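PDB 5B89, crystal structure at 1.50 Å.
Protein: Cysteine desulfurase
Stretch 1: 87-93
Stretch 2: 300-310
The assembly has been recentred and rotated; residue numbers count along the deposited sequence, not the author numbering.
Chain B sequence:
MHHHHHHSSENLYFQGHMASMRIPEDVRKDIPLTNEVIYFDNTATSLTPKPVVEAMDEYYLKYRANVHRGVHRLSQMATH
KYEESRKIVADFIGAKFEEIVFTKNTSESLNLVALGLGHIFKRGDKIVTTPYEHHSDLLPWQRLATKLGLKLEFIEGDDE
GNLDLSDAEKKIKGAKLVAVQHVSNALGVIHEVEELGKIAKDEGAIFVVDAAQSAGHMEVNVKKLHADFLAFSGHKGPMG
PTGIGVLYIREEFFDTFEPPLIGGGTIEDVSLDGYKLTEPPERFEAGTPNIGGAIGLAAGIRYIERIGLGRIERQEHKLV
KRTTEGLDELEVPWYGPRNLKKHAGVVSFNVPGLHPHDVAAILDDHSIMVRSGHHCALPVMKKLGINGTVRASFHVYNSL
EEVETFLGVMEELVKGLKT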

# COMPACT_ATOMS: atom_id res chain seq x y z
N LYS B 87 -14.87 5.40 8.32
CA LYS B 87 -15.56 6.21 9.39
C LYS B 87 -14.86 6.08 10.68
O LYS B 87 -14.79 7.09 11.45
N ILE B 88 -14.43 4.91 11.11
CA ILE B 88 -13.74 4.72 12.37
C ILE B 88 -12.45 5.59 12.37
O ILE B 88 -12.10 6.17 13.39
N VAL B 89 -11.67 5.58 11.27
CA VAL B 89 -10.44 6.35 11.21
C VAL B 89 -10.80 7.85 11.30
O VAL B 89 -10.13 8.61 12.01
N ALA B 90 -11.79 8.26 10.57
CA ALA B 90 -12.24 9.70 10.60
C ALA B 90 -12.59 10.09 12.02
O ALA B 90 -12.07 11.13 12.51
N ASP B 91 -13.40 9.32 12.69
CA ASP B 91 -13.76 9.67 14.03
C ASP B 91 -12.57 9.70 14.99
O ASP B 91 -12.56 10.50 15.86
N PHE B 92 -11.61 8.83 14.81
CA PHE B 92 -10.45 8.76 15.68
C PHE B 92 -9.65 10.07 15.68
O PHE B 92 -9.16 10.42 16.67
N ILE B 93 -9.60 10.75 14.54
CA ILE B 93 -8.87 11.99 14.40
C ILE B 93 -9.70 13.25 14.28
O ILE B 93 -9.22 14.27 14.07
N GLY B 300 -7.69 -2.11 15.13
CA GLY B 300 -6.65 -1.57 16.05
C GLY B 300 -7.16 -0.31 16.69
O GLY B 300 -6.98 -0.23 17.94
N ILE B 301 -7.79 0.55 15.96
CA ILE B 301 -8.33 1.77 16.58
C ILE B 301 -9.40 1.41 17.58
O ILE B 301 -9.40 2.00 18.73
N ARG B 302 -10.30 0.48 17.29
CA ARG B 302 -11.25 0.09 18.31
C ARG B 302 -10.61 -0.52 19.56
O ARG B 302 -11.08 -0.33 20.66
N TYR B 303 -9.53 -1.25 19.38
CA TYR B 303 -8.83 -1.83 20.48
C TYR B 303 -8.19 -0.71 21.34
O TYR B 303 -8.23 -0.75 22.52
N ILE B 304 -7.62 0.26 20.67
CA ILE B 304 -6.99 1.39 21.34
C ILE B 304 -8.07 2.18 22.11
O ILE B 304 -7.83 2.64 23.17
N GLU B 305 -9.24 2.30 21.53
CA GLU B 305 -10.39 3.10 22.18
C GLU B 305 -10.84 2.34 23.40
O GLU B 305 -11.19 3.06 24.44
N ARG B 306 -10.78 1.06 23.48
CA ARG B 306 -11.21 0.30 24.65
C ARG B 306 -10.23 0.53 25.77
O ARG B 306 -10.61 0.62 26.97
N ILE B 307 -8.94 0.66 25.51
CA ILE B 307 -7.94 0.91 26.47
C ILE B 307 -8.05 2.38 26.87
O ILE B 307 -8.02 2.68 28.08
N GLY B 308 -8.18 3.28 25.93
CA GLY B 308 -8.17 4.74 26.17
C GLY B 308 -6.81 5.38 26.02
O GLY B 308 -5.82 4.97 26.60
N LEU B 309 -6.81 6.44 25.20
CA LEU B 309 -5.53 7.17 24.96
C LEU B 309 -4.93 7.74 26.23
O LEU B 309 -3.72 7.83 26.37
N GLY B 310 -5.77 8.06 27.18
CA GLY B 310 -5.26 8.56 28.44
C GLY B 310 -4.49 7.53 29.24
O GLY B 310 -3.49 7.83 29.80

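Packing of helix 87-93 against helix 300-307 and L309, the first residue of the next helix, in one chain of this cysteine desulfurase. The helix axes approach to 10.3 Å at an angle of 40°, and the backbones come nearest at F92 and I301, whose CA atoms are 7.4 Å apart. Together the two stretches bury 388 Å², mostly through apolar side chains.

Apolar contacts gather around I301: I88 and F92, one helical turn apart, both point toward the second stretch and close around I301, which points back at them. I88 (chi1 m, chi2 t) brings its CG2 to 3.7 Å from CG2 of I301 (chi1 m, chi2 t). The CB of V89 points away, yet its t rotamer still leaves V89 CG2 3.9 Å from I301 CD1, so I301 touches three residues of the first helix.

F92 (chi1 t, chi2 62°) has more of its surface covered by the other stretch than any other residue here, its side chain sitting in a hole formed by I301, I304, E305 and L309. I301 CG1 lies over one face of the ring, 4.2 Å from the F92 ring centroid and 14° off the normal, a CH-pi contact; the closest pair of atoms is F92 CD1 and I301 CG2, at 3.6 Å. F92 CE1 reaches I304 CG2 at 4.3 Å and L309 CD1 at 4.1 Å. I304 (m, m) starts toward the first helix but its end leads away, and it has only 12 Å² covered. L309 (m, t) follows G308, whose positive phi ends one helix and whose N-cap position precedes the next; the chain thus turns and still delivers a leucine to the ring.

No direct hydrogen bond joins the stretches. R302 (m, m, t) leaves its backbone sideways, but its end comes nearer and lays one guanidinium face over I88, with R302 NH2 3.7 Å from I88 CG1. The same group is held by a salt bridge within its own helix, R302 NH1 donating to E305 OE2 at 2.9 Å. E305 (chi1 m, chi2 t) points toward the first helix, its OE1 3.7 Å from F92 CD1. On the first helix, K87 NZ and D91 OD1 form a long salt bridge of 3.9 Å, apart from the packed surface.

One water supplies the polar link, donating to I88 O at 2.8 Å and to E305 OE1 at 2.7 Å. The carboxylate of E305 therefore serves two partners, the arginine through OE2 and the water through OE1. I88 O also accepts the helical bond from F92 N, at 3.1 Å.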

# COMPACT_ATOMS: atom_id res chain seq x y z
CB LYS B 87 -17.05 5.78 9.46
CG LYS B 87 -17.85 6.72 10.37
CD LYS B 87 -18.02 8.11 9.83
CE LYS B 87 -18.94 8.86 10.76
NZ LYS B 87 -18.95 10.24 10.30
CB ILE B 88 -13.49 3.21 12.66
CG1 ILE B 88 -14.82 2.55 13.02
CG2 ILE B 88 -12.44 2.97 13.69
CD1 ILE B 88 -14.77 1.02 12.94
CB VAL B 89 -9.72 6.05 9.88
CG1 VAL B 89 -8.55 7.03 9.73
CG2 VAL B 89 -9.22 4.64 9.90
CB ALA B 90 -13.41 9.89 9.68
CB ASP B 91 -14.88 8.81 14.60
CG ASP B 91 -16.19 9.01 13.91
OD1 ASP B 91 -16.43 10.00 13.31
OD2 ASP B 91 -17.01 8.12 14.03
CB PHE B 92 -9.58 7.57 15.21
CG PHE B 92 -8.36 7.28 16.04
CD1 PHE B 92 -8.47 6.94 17.35
CD2 PHE B 92 -7.14 7.28 15.47
CE1 PHE B 92 -7.36 6.64 18.08
CE2 PHE B 92 -6.03 6.96 16.19
CZ PHE B 92 -6.14 6.65 17.49
CB ILE B 93 -7.78 11.94 13.32
CG1 ILE B 93 -8.38 11.87 11.93
CG2 ILE B 93 -6.89 10.75 13.58
CD1 ILE B 93 -7.37 11.97 10.82
CB ILE B 301 -8.81 2.67 15.52
CG1 ILE B 301 -7.64 3.33 14.79
CG2 ILE B 301 -9.72 3.76 16.10
CD1 ILE B 301 -8.01 3.97 13.50
CB ARG B 302 -12.27 -0.87 17.72
CG ARG B 302 -13.25 -0.18 16.82
CD ARG B 302 -14.20 0.70 17.63
NE ARG B 302 -15.42 0.96 16.91
CZ ARG B 302 -15.90 2.15 16.68
NH1 ARG B 302 -15.21 3.20 17.11
NH2 ARG B 302 -17.04 2.29 16.02
CB TYR B 303 -7.78 -2.83 19.93
CG TYR B 303 -7.12 -3.69 20.93
CD1 TYR B 303 -7.68 -4.88 21.32
CD2 TYR B 303 -5.90 -3.36 21.42
CE1 TYR B 303 -7.05 -5.67 22.24
CE2 TYR B 303 -5.28 -4.13 22.34
CZ TYR B 303 -5.87 -5.29 22.76
OH TYR B 303 -5.21 -6.00 23.69
CB ILE B 304 -6.30 2.33 20.30
CG1 ILE B 304 -4.99 1.78 19.75
CG2 ILE B 304 -6.01 3.72 20.86
CD1 ILE B 304 -3.88 1.50 20.73
CB GLU B 305 -11.50 3.34 21.16
CG GLU B 305 -11.05 4.35 20.12
CD GLU B 305 -11.99 4.55 18.93
OE1 GLU B 305 -11.77 5.59 18.17
OE2 GLU B 305 -12.81 3.61 18.73
CB ARG B 306 -11.29 -1.21 24.29
CG ARG B 306 -11.89 -2.14 25.28
CD ARG B 306 -12.07 -3.58 24.66
NE ARG B 306 -12.02 -4.59 25.71
CZ ARG B 306 -10.95 -5.32 26.04
NH1 ARG B 306 -9.75 -5.25 25.39
NH2 ARG B 306 -11.06 -6.17 27.05
CB ILE B 307 -6.56 0.65 25.93
CG1 ILE B 307 -6.44 -0.81 25.52
CG2 ILE B 307 -5.49 1.13 26.90
CD1 ILE B 307 -5.25 -1.02 24.61
CB LEU B 309 -5.63 8.21 23.86
CG LEU B 309 -5.82 7.67 22.45
CD1 LEU B 309 -6.36 8.71 21.50
CD2 LEU B 309 -4.50 7.08 21.95
O HOH W 1 -13.25 5.82 15.95